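Local coordinates for protein endopolygalacturonase (Chondrostereum purpureum, PDB 1K5C) that probably hydrolyses the alpha-1,4 bonds between galacturonate units inside polygalacturonate chains of the plant cell wall, at residues Phe61-Gly65 and Thr66-Phe70; Ile184-Asn188 and Asn189-Gly193; Ile287-Asn290 and Asn291-Arg295; Gly301-Ser304 and Gly305-Trp309. All blocks are in the same frame, centred on the assembly; numbering follows the deposited sequence.

Contact 1. Residues Phe61-Gly65 and Thr66-Phe70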
# COMPACT_ATOMS: atom_id res chain seq x y z
N PHE A 61 -14.96 0.20 8.20
CA PHE A 61 -14.43 0.68 9.48
C PHE A 61 -13.71 1.98 9.19
O PHE A 61 -12.85 1.97 8.30
CB PHE A 61 -13.44 -0.35 10.07
CG PHE A 61 -12.72 0.15 11.32
CD1 PHE A 61 -13.34 0.12 12.53
CD2 PHE A 61 -11.42 0.67 11.23
CE1 PHE A 61 -12.66 0.56 13.68
CE2 PHE A 61 -10.76 1.08 12.38
CZ PHE A 61 -11.40 1.03 13.61
N THR A 62 -14.03 3.03 9.92
CA THR A 62 -13.32 4.31 9.81
C THR A 62 -12.93 4.78 11.21
O THR A 62 -13.80 4.84 12.08
CB THR A 62 -14.20 5.38 9.17
OG1 THR A 62 -14.63 4.96 7.87
CG2 THR A 62 -13.43 6.69 8.96
N ILE A 63 -11.67 5.15 11.37
CA ILE A 63 -11.24 5.81 12.61
C ILE A 63 -10.53 7.09 12.20
O ILE A 63 -9.72 7.12 11.27
CB ILE A 63 -10.38 4.86 13.47
CG1 ILE A 63 -10.03 5.55 14.82
CG2 ILE A 63 -9.13 4.34 12.76
CD1 ILE A 63 -9.54 4.59 15.86
N ASP A 64 -10.93 8.18 12.88
CA ASP A 64 -10.42 9.52 12.55
C ASP A 64 -10.19 10.24 13.85
O ASP A 64 -11.15 10.42 14.62
CB ASP A 64 -11.45 10.23 11.69
CG ASP A 64 -11.01 11.58 11.17
OD1 ASP A 64 -9.87 11.97 11.40
OD2 ASP A 64 -11.86 12.22 10.51
N GLY A 65 -8.96 10.67 14.12
CA GLY A 65 -8.69 11.44 15.34
C GLY A 65 -7.25 11.96 15.27
O GLY A 65 -6.52 11.66 14.32
N THR A 66 -6.91 12.73 16.29
CA THR A 66 -5.65 13.44 16.38
C THR A 66 -4.83 12.81 17.52
O THR A 66 -5.30 12.71 18.64
CB THR A 66 -5.85 14.93 16.64
OG1 THR A 66 -6.60 15.47 15.54
CG2 THR A 66 -4.52 15.67 16.77
N GLY A 67 -3.61 12.36 17.21
CA GLY A 67 -2.72 11.80 18.24
C GLY A 67 -3.25 10.54 18.86
O GLY A 67 -3.01 10.26 20.04
N ILE A 68 -4.00 9.73 18.08
CA ILE A 68 -4.57 8.49 18.62
C ILE A 68 -3.47 7.46 18.86
O ILE A 68 -2.56 7.32 18.06
CB ILE A 68 -5.63 7.96 17.63
CG1 ILE A 68 -6.72 9.03 17.32
CG2 ILE A 68 -6.23 6.62 18.09
CD1 ILE A 68 -7.31 9.64 18.61
N ASN A 69 -3.63 6.73 19.96
CA ASN A 69 -2.72 5.60 20.28
C ASN A 69 -3.59 4.34 20.18
O ASN A 69 -4.36 4.05 21.09
CB ASN A 69 -2.18 5.82 21.69
CG ASN A 69 -1.31 4.71 22.15
OD1 ASN A 69 -0.62 4.08 21.35
ND2 ASN A 69 -1.28 4.42 23.44
N PHE A 70 -3.48 3.61 19.06
CA PHE A 70 -4.29 2.43 18.84
C PHE A 70 -3.48 1.20 19.12
O PHE A 70 -2.45 0.96 18.45
CB PHE A 70 -4.87 2.43 17.40
CG PHE A 70 -5.90 1.36 17.16
CD1 PHE A 70 -5.54 0.04 16.93
CD2 PHE A 70 -7.26 1.72 17.15
CE1 PHE A 70 -6.48 -0.93 16.70
CE2 PHE A 70 -8.22 0.75 16.93
CZ PHE A 70 -7.83 -0.58 16.74

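Contact 2. Residues Ile184-Asn188 and Asn189-Gly193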
# COMPACT_ATOMS: atom_id res chain seq x y z
N ILE A 184 6.65 10.26 3.06
CA ILE A 184 6.10 8.93 3.28
C ILE A 184 7.25 7.92 3.36
O ILE A 184 8.08 7.87 2.46
CB ILE A 184 5.08 8.54 2.17
CG1 ILE A 184 3.92 9.56 2.14
CG2 ILE A 184 4.57 7.10 2.39
CD1 ILE A 184 3.23 9.62 0.83
N ARG A 185 7.25 7.16 4.45
CA ARG A 185 8.32 6.21 4.74
C ARG A 185 7.70 4.80 4.87
O ARG A 185 6.75 4.64 5.62
CB ARG A 185 9.06 6.60 6.00
CG ARG A 185 10.24 5.68 6.32
CD ARG A 185 10.89 6.18 7.61
NE ARG A 185 11.93 6.92 7.15
CZ ARG A 185 13.25 6.80 6.96
NH1 ARG A 185 14.06 5.83 7.21
NH2 ARG A 185 13.55 7.94 6.42
N PHE A 186 8.24 3.84 4.12
CA PHE A 186 7.78 2.45 4.13
C PHE A 186 9.05 1.64 4.51
O PHE A 186 9.94 1.49 3.64
CB PHE A 186 7.21 2.07 2.79
CG PHE A 186 6.57 0.69 2.72
CD1 PHE A 186 5.32 0.49 3.31
CD2 PHE A 186 7.19 -0.36 2.05
CE1 PHE A 186 4.72 -0.79 3.22
CE2 PHE A 186 6.59 -1.62 1.97
CZ PHE A 186 5.35 -1.82 2.54
N GLU A 187 9.16 1.21 5.77
CA GLU A 187 10.42 0.67 6.27
C GLU A 187 10.22 -0.67 7.00
O GLU A 187 9.35 -0.83 7.86
CB GLU A 187 11.10 1.68 7.22
CG GLU A 187 12.45 1.20 7.72
CD GLU A 187 13.32 2.30 8.31
OE1 GLU A 187 12.81 3.34 8.73
OE2 GLU A 187 14.56 2.06 8.38
N ASN A 188 11.11 -1.63 6.68
CA ASN A 188 11.19 -2.90 7.43
C ASN A 188 9.87 -3.66 7.39
O ASN A 188 9.47 -4.29 8.39
CB ASN A 188 11.66 -2.66 8.87
CG ASN A 188 13.08 -2.14 8.95
OD1 ASN A 188 13.83 -2.13 7.96
ND2 ASN A 188 13.49 -1.65 10.10
N ASN A 189 9.24 -3.68 6.21
CA ASN A 189 8.03 -4.45 5.98
C ASN A 189 8.33 -5.73 5.17
O ASN A 189 9.37 -5.79 4.52
CB ASN A 189 6.99 -3.59 5.22
CG ASN A 189 6.70 -2.34 5.99
OD1 ASN A 189 6.06 -2.33 7.03
ND2 ASN A 189 7.18 -1.21 5.46
N GLN A 190 7.40 -6.67 5.22
CA GLN A 190 7.52 -7.93 4.45
C GLN A 190 6.29 -8.06 3.55
O GLN A 190 5.15 -8.01 4.06
CB GLN A 190 7.57 -9.10 5.41
CG GLN A 190 8.88 -9.11 6.22
CD GLN A 190 8.69 -10.14 7.29
OE1 GLN A 190 8.54 -11.34 7.04
NE2 GLN A 190 8.71 -9.63 8.49
N CYS A 191 6.51 -8.22 2.26
CA CYS A 191 5.48 -8.31 1.24
C CYS A 191 5.59 -9.62 0.51
O CYS A 191 6.68 -9.93 0.03
CB CYS A 191 5.70 -7.16 0.22
SG CYS A 191 5.67 -5.49 0.86
N SER A 192 4.49 -10.37 0.37
CA SER A 192 4.54 -11.60 -0.42
C SER A 192 3.22 -11.79 -1.16
O SER A 192 2.15 -11.36 -0.72
CB SER A 192 4.85 -12.82 0.45
OG SER A 192 3.85 -12.99 1.42
N GLY A 193 3.30 -12.49 -2.31
CA GLY A 193 2.16 -12.91 -3.10
C GLY A 193 1.62 -11.88 -4.06
O GLY A 193 0.95 -12.25 -5.06
O HOH W 1 7.92 -6.75 8.81

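Contact 3. Residues Ile287-Asn290 and Asn291-Arg295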
# COMPACT_ATOMS: atom_id res chain seq x y z
N ILE A 287 17.68 -7.58 -6.13
CA ILE A 287 16.41 -8.11 -6.68
C ILE A 287 16.72 -9.30 -7.58
O ILE A 287 17.52 -9.18 -8.50
CB ILE A 287 15.67 -7.01 -7.51
CG1 ILE A 287 15.53 -5.72 -6.73
CG2 ILE A 287 14.36 -7.58 -8.05
CD1 ILE A 287 14.73 -4.63 -7.46
N LYS A 288 16.14 -10.44 -7.27
CA LYS A 288 16.29 -11.68 -8.06
C LYS A 288 14.98 -11.96 -8.74
O LYS A 288 13.92 -12.01 -8.07
CB LYS A 288 16.69 -12.85 -7.17
CG LYS A 288 18.05 -12.61 -6.47
CD LYS A 288 18.53 -13.71 -5.50
CE LYS A 288 19.66 -13.30 -4.58
NZ LYS A 288 20.28 -14.26 -3.53
N VAL A 289 15.01 -12.13 -10.06
CA VAL A 289 13.81 -12.34 -10.82
C VAL A 289 13.80 -13.75 -11.42
O VAL A 289 14.84 -14.39 -11.64
CB VAL A 289 13.58 -11.25 -11.90
CG1 VAL A 289 13.72 -9.84 -11.34
CG2 VAL A 289 14.49 -11.44 -13.12
N ASN A 290 12.59 -14.21 -11.74
CA ASN A 290 12.38 -15.54 -12.30
C ASN A 290 12.82 -15.62 -13.74
O ASN A 290 13.09 -14.61 -14.40
CB ASN A 290 10.89 -15.89 -12.25
CG ASN A 290 10.45 -16.12 -10.80
OD1 ASN A 290 11.23 -16.18 -9.86
ND2 ASN A 290 9.12 -16.24 -10.66
N ASN A 291 12.86 -16.85 -14.27
CA ASN A 291 13.45 -17.07 -15.58
C ASN A 291 12.78 -16.31 -16.72
O ASN A 291 13.53 -15.86 -17.62
CB ASN A 291 13.40 -18.58 -15.93
CG ASN A 291 14.47 -19.32 -15.15
OD1 ASN A 291 15.29 -18.76 -14.41
ND2 ASN A 291 14.48 -20.61 -15.31
N ALA A 292 11.47 -16.18 -16.68
CA ALA A 292 10.74 -15.49 -17.74
C ALA A 292 10.55 -14.01 -17.48
O ALA A 292 9.94 -13.32 -18.27
CB ALA A 292 9.34 -16.10 -17.93
N ALA A 293 11.08 -13.52 -16.33
CA ALA A 293 10.87 -12.13 -15.94
C ALA A 293 11.88 -11.21 -16.62
O ALA A 293 12.91 -11.64 -17.15
CB ALA A 293 11.01 -12.01 -14.43
N THR A 294 11.56 -9.92 -16.57
CA THR A 294 12.45 -8.83 -16.98
C THR A 294 13.09 -8.20 -15.76
O THR A 294 12.42 -8.01 -14.73
CB THR A 294 11.65 -7.79 -17.78
OG1 THR A 294 11.15 -8.42 -18.98
CG2 THR A 294 12.49 -6.60 -18.17
N ARG A 295 14.37 -7.87 -15.83
CA ARG A 295 15.07 -7.23 -14.70
C ARG A 295 14.57 -5.80 -14.45
O ARG A 295 13.91 -5.56 -13.43
CB ARG A 295 16.59 -7.28 -14.91
CG ARG A 295 17.12 -8.75 -14.80
CD ARG A 295 18.62 -8.80 -14.81
NE ARG A 295 19.31 -8.39 -16.03
CZ ARG A 295 19.53 -9.25 -17.05
NH1 ARG A 295 19.05 -10.49 -17.05
NH2 ARG A 295 20.21 -8.84 -18.12
O HOH W 2 16.01 -16.16 -13.48

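Contact 4. Residues Gly301-Ser304 and Gly305-Trp309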
# COMPACT_ATOMS: atom_id res chain seq x y z
N GLY A 301 8.07 9.19 -20.66
CA GLY A 301 7.82 10.33 -21.55
C GLY A 301 8.34 11.61 -20.97
O GLY A 301 8.60 12.55 -21.76
N ASN A 302 8.50 11.73 -19.64
CA ASN A 302 8.97 12.97 -19.05
C ASN A 302 9.60 12.63 -17.69
O ASN A 302 8.88 12.43 -16.69
CB ASN A 302 7.81 13.97 -18.91
CG ASN A 302 8.27 15.32 -18.37
OD1 ASN A 302 9.48 15.55 -18.17
ND2 ASN A 302 7.30 16.22 -18.17
N CYS A 303 10.93 12.51 -17.67
CA CYS A 303 11.66 12.21 -16.43
C CYS A 303 12.90 13.09 -16.39
O CYS A 303 13.48 13.37 -17.44
CB CYS A 303 12.13 10.75 -16.39
SG CYS A 303 10.70 9.60 -16.24
N SER A 304 13.30 13.48 -15.18
CA SER A 304 14.41 14.39 -14.98
C SER A 304 15.26 13.98 -13.77
O SER A 304 14.78 13.32 -12.83
CB SER A 304 13.90 15.82 -14.72
OG SER A 304 13.40 16.38 -15.94
N GLY A 305 16.50 14.46 -13.76
CA GLY A 305 17.39 14.36 -12.63
C GLY A 305 18.53 13.36 -12.87
O GLY A 305 18.62 12.68 -13.88
N ASN A 306 19.41 13.34 -11.85
CA ASN A 306 20.56 12.39 -11.84
C ASN A 306 20.16 11.26 -10.92
O ASN A 306 20.24 11.37 -9.69
CB ASN A 306 21.80 13.10 -11.31
CG ASN A 306 22.22 14.21 -12.29
OD1 ASN A 306 22.43 13.94 -13.47
ND2 ASN A 306 22.27 15.43 -11.81
N TRP A 307 19.68 10.18 -11.55
CA TRP A 307 19.16 9.02 -10.79
C TRP A 307 20.35 8.16 -10.44
O TRP A 307 20.95 7.48 -11.31
CB TRP A 307 18.17 8.26 -11.68
CG TRP A 307 16.89 9.01 -11.97
CD1 TRP A 307 16.62 10.35 -11.82
CD2 TRP A 307 15.70 8.39 -12.49
NE1 TRP A 307 15.28 10.59 -12.21
CE2 TRP A 307 14.72 9.41 -12.65
CE3 TRP A 307 15.34 7.07 -12.86
CZ2 TRP A 307 13.45 9.14 -13.15
CZ3 TRP A 307 14.08 6.82 -13.36
CH2 TRP A 307 13.13 7.84 -13.50
N ASN A 308 20.71 8.21 -9.15
CA ASN A 308 21.88 7.41 -8.67
C ASN A 308 21.32 6.02 -8.28
O ASN A 308 20.61 5.93 -7.28
CB ASN A 308 22.47 8.12 -7.45
CG ASN A 308 23.74 7.40 -6.97
OD1 ASN A 308 23.93 6.21 -7.23
ND2 ASN A 308 24.59 8.14 -6.30
N TRP A 309 21.61 5.03 -9.12
CA TRP A 309 21.14 3.67 -8.91
C TRP A 309 22.32 2.75 -8.53
O TRP A 309 22.29 1.54 -8.69
CB TRP A 309 20.45 3.13 -10.17
CG TRP A 309 19.08 3.74 -10.35
CD1 TRP A 309 18.55 4.89 -9.82
CD2 TRP A 309 18.03 3.14 -11.15
NE1 TRP A 309 17.22 5.05 -10.24
CE2 TRP A 309 16.90 3.99 -11.05
CE3 TRP A 309 17.96 1.98 -11.93
CZ2 TRP A 309 15.69 3.66 -11.73
CZ3 TRP A 309 16.77 1.68 -12.58
CH2 TRP A 309 15.65 2.53 -12.48

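Contact 1. Residues Phe61-Gly65 and Thr66-Phe70
CG1 of I63 and CG of F70 both lie opposite their own backbone N (chi1 -176° and -170°), which carries both side chains into the angle between two strands. This is a corner of the right-handed parallel beta-helix of glycosyl hydrolase family 28: strand 61-65 ends, the chain bends at T66 and G67, and the strand beginning near I68 runs along another face. Inside the bend, I63 CD1 meets the F70 ring obliquely, 3.9 Å from F70 CD2. I63 CD1 and I68 CG2, 4.5 Å apart, only just meet. Branched and aromatic residues suit this inner side, where L35 and P37 pack against I63 and Y109 and F112 continue the apolar contacts. G67, with a positive phi, lets the backbone turn sharply, while T66 faces outward and hydrogen-bonds through OG1 to D128. G65 has no side chain, so I68 can lie directly against the bare backbone before the corner. There I68 CG1 sits 3.6 Å from G65 C, and I68 CD1 lies 4.0 Å from G65 CA.

Contact 2. Residues Ile184-Asn188 and Asn189-Gly193
N189 lays its amide over one face of the F186 ring, with ND2 3.1 Å above the ring plane and over its centre. The amide and ring planes are 31° apart, and N189 ND2 comes within 3.3 Å of F186 CD1. C191 approaches the same ring differently: its sulfur stands at the edge, near the ring plane, with SG 4.0 Å from F186 CZ, a cysteine sulfur-aromatic contact. The next shell fixes these groups. N189 OD1 accepts from the backbone N of C167 and ND2 donates to I164 O, tying the amide to the backbone of the preceding coil of the beta-helix, while its side chain also touches N216 in the following coil. C191 is held by its disulfide to C175, and I164, I176 and I197 pack around F186. N188 takes up the left-handed backbone region that asparagine tolerates well, turning the chain between the two strands. On the outer side, R185 NH1 and E187 OE1 form a salt bridge of 3.2 Å along one strand, and a water joins N188 O to Q190 NE2. Because both ends of the buried N189 amide are hydrogen-bonded, its polarity is paid for; the amide, its NH2 hydrogens partly positive, lies tilted over the pi cloud, which probably adds a weak electrostatic attraction to the packing.

Contact 3. Residues Ile287-Asn290 and Asn291-Arg295
The peptide carbonyl of N290 is approached from above its plane by the backbone N of A293, which stands 59° out of that plane. The resulting hydrogen bond, A293 N to N290 O, measures 3.0 Å and closes a type I beta turn from N290 to A293. A second flat group, the N291 carboxamide, is tied back to the strand by water: OD1 accepts one hydrogen bond from a water that gives its other to V289 O, 2.8 Å from it. The third, the R295 guanidinium, is held outside the turn, where NH2 makes a salt bridge with the C-terminal carboxylate of L335, NE donates to Y334 O and NH1 to G316 O. Only the aliphatic part of R295 meets the strand, crossing V289 at about a right angle with CG 4.1 Å from V289 CG2. With V289 CG1 opposite the carbonyl carbon (chi1 -50°), CG2 falls between the backbone N and the carbonyl carbon, where it meets R295. V289 CB and A293 CB close the inside of the bend at 3.7 Å. The small A293 suits this buried place, where its CB sits only 3.3 Å from N290 O. Asparagines suit this exposed bend; N291 uses its amide oxygen to hold the bridging water, and N290 occupies the first position of the turn, a common place for this residue. The arrangement is a tight connection between strands 285-289 and 294-299, two faces of the parallel beta-helix, late in the solenoid.

Contact 4. Residues Gly301-Ser304 and Gly305-Trp309
An indole nitrogen reaches back three residues to a backbone oxygen: W307 NE1 donates to S304 O at 2.8 Å. The contact belongs to a late coil of the right-handed parallel beta-helix, where short strand 303-304 gives way at G305 to the strand that begins about N306. The bond is moderately bent, with an N-H...O angle of 146°, and the nitrogen stands 49° out of the S304 carbonyl plane, so the oxygen is met from above. Buried tryptophan needs a partner for its single N-H, and this oxygen supplies it from the neighbouring stretch of chain. G305 makes the geometry possible: its backbone has a positive phi with an extended psi, a conformation in which a CB would jam against S304 O, so glycine fits here. In W307, CG lies anti to the carbonyl carbon (chi1 -68°), which places the indole back over the preceding strand, toward S304 and C303. Its six-membered ring then packs against C303, whose CB is 3.9 Å from W307 CZ2. I329 and A327 from the following coil and V278 from the preceding one also touch W307, making a wide apolar setting for a large ring. The disulfide from C303 to C300 ties this strand to the chain just before it. The sulfur makes a cysteine sulfur-aromatic contact, oblique to the indole, 5.1 Å from the centroid of the six-membered ring, and C303 SG comes 4.1 Å from W307 CH2.

How the contacts relate
All four contacts join consecutive segments of one solenoid. Contacts 1 and 3 lie toward opposite ends, their centres about 40 Å apart, and contact 2 is the most central, about 8 Å from the centre of the chain. Contacts 3 and 4 are close in sequence, and strands 285-289 and 306-315 pair as neighbours. Each mixes a buried inner side with a more open outer one. Contact 1 is purely apolar across its corner, whereas contact 3 adds a turn hydrogen bond and a water bridge on its exposed side. Contacts 2 and 4 both set a disulfide cysteine beside an aromatic ring, but one ring receives an amide on its face while the other itself donates a hydrogen bond.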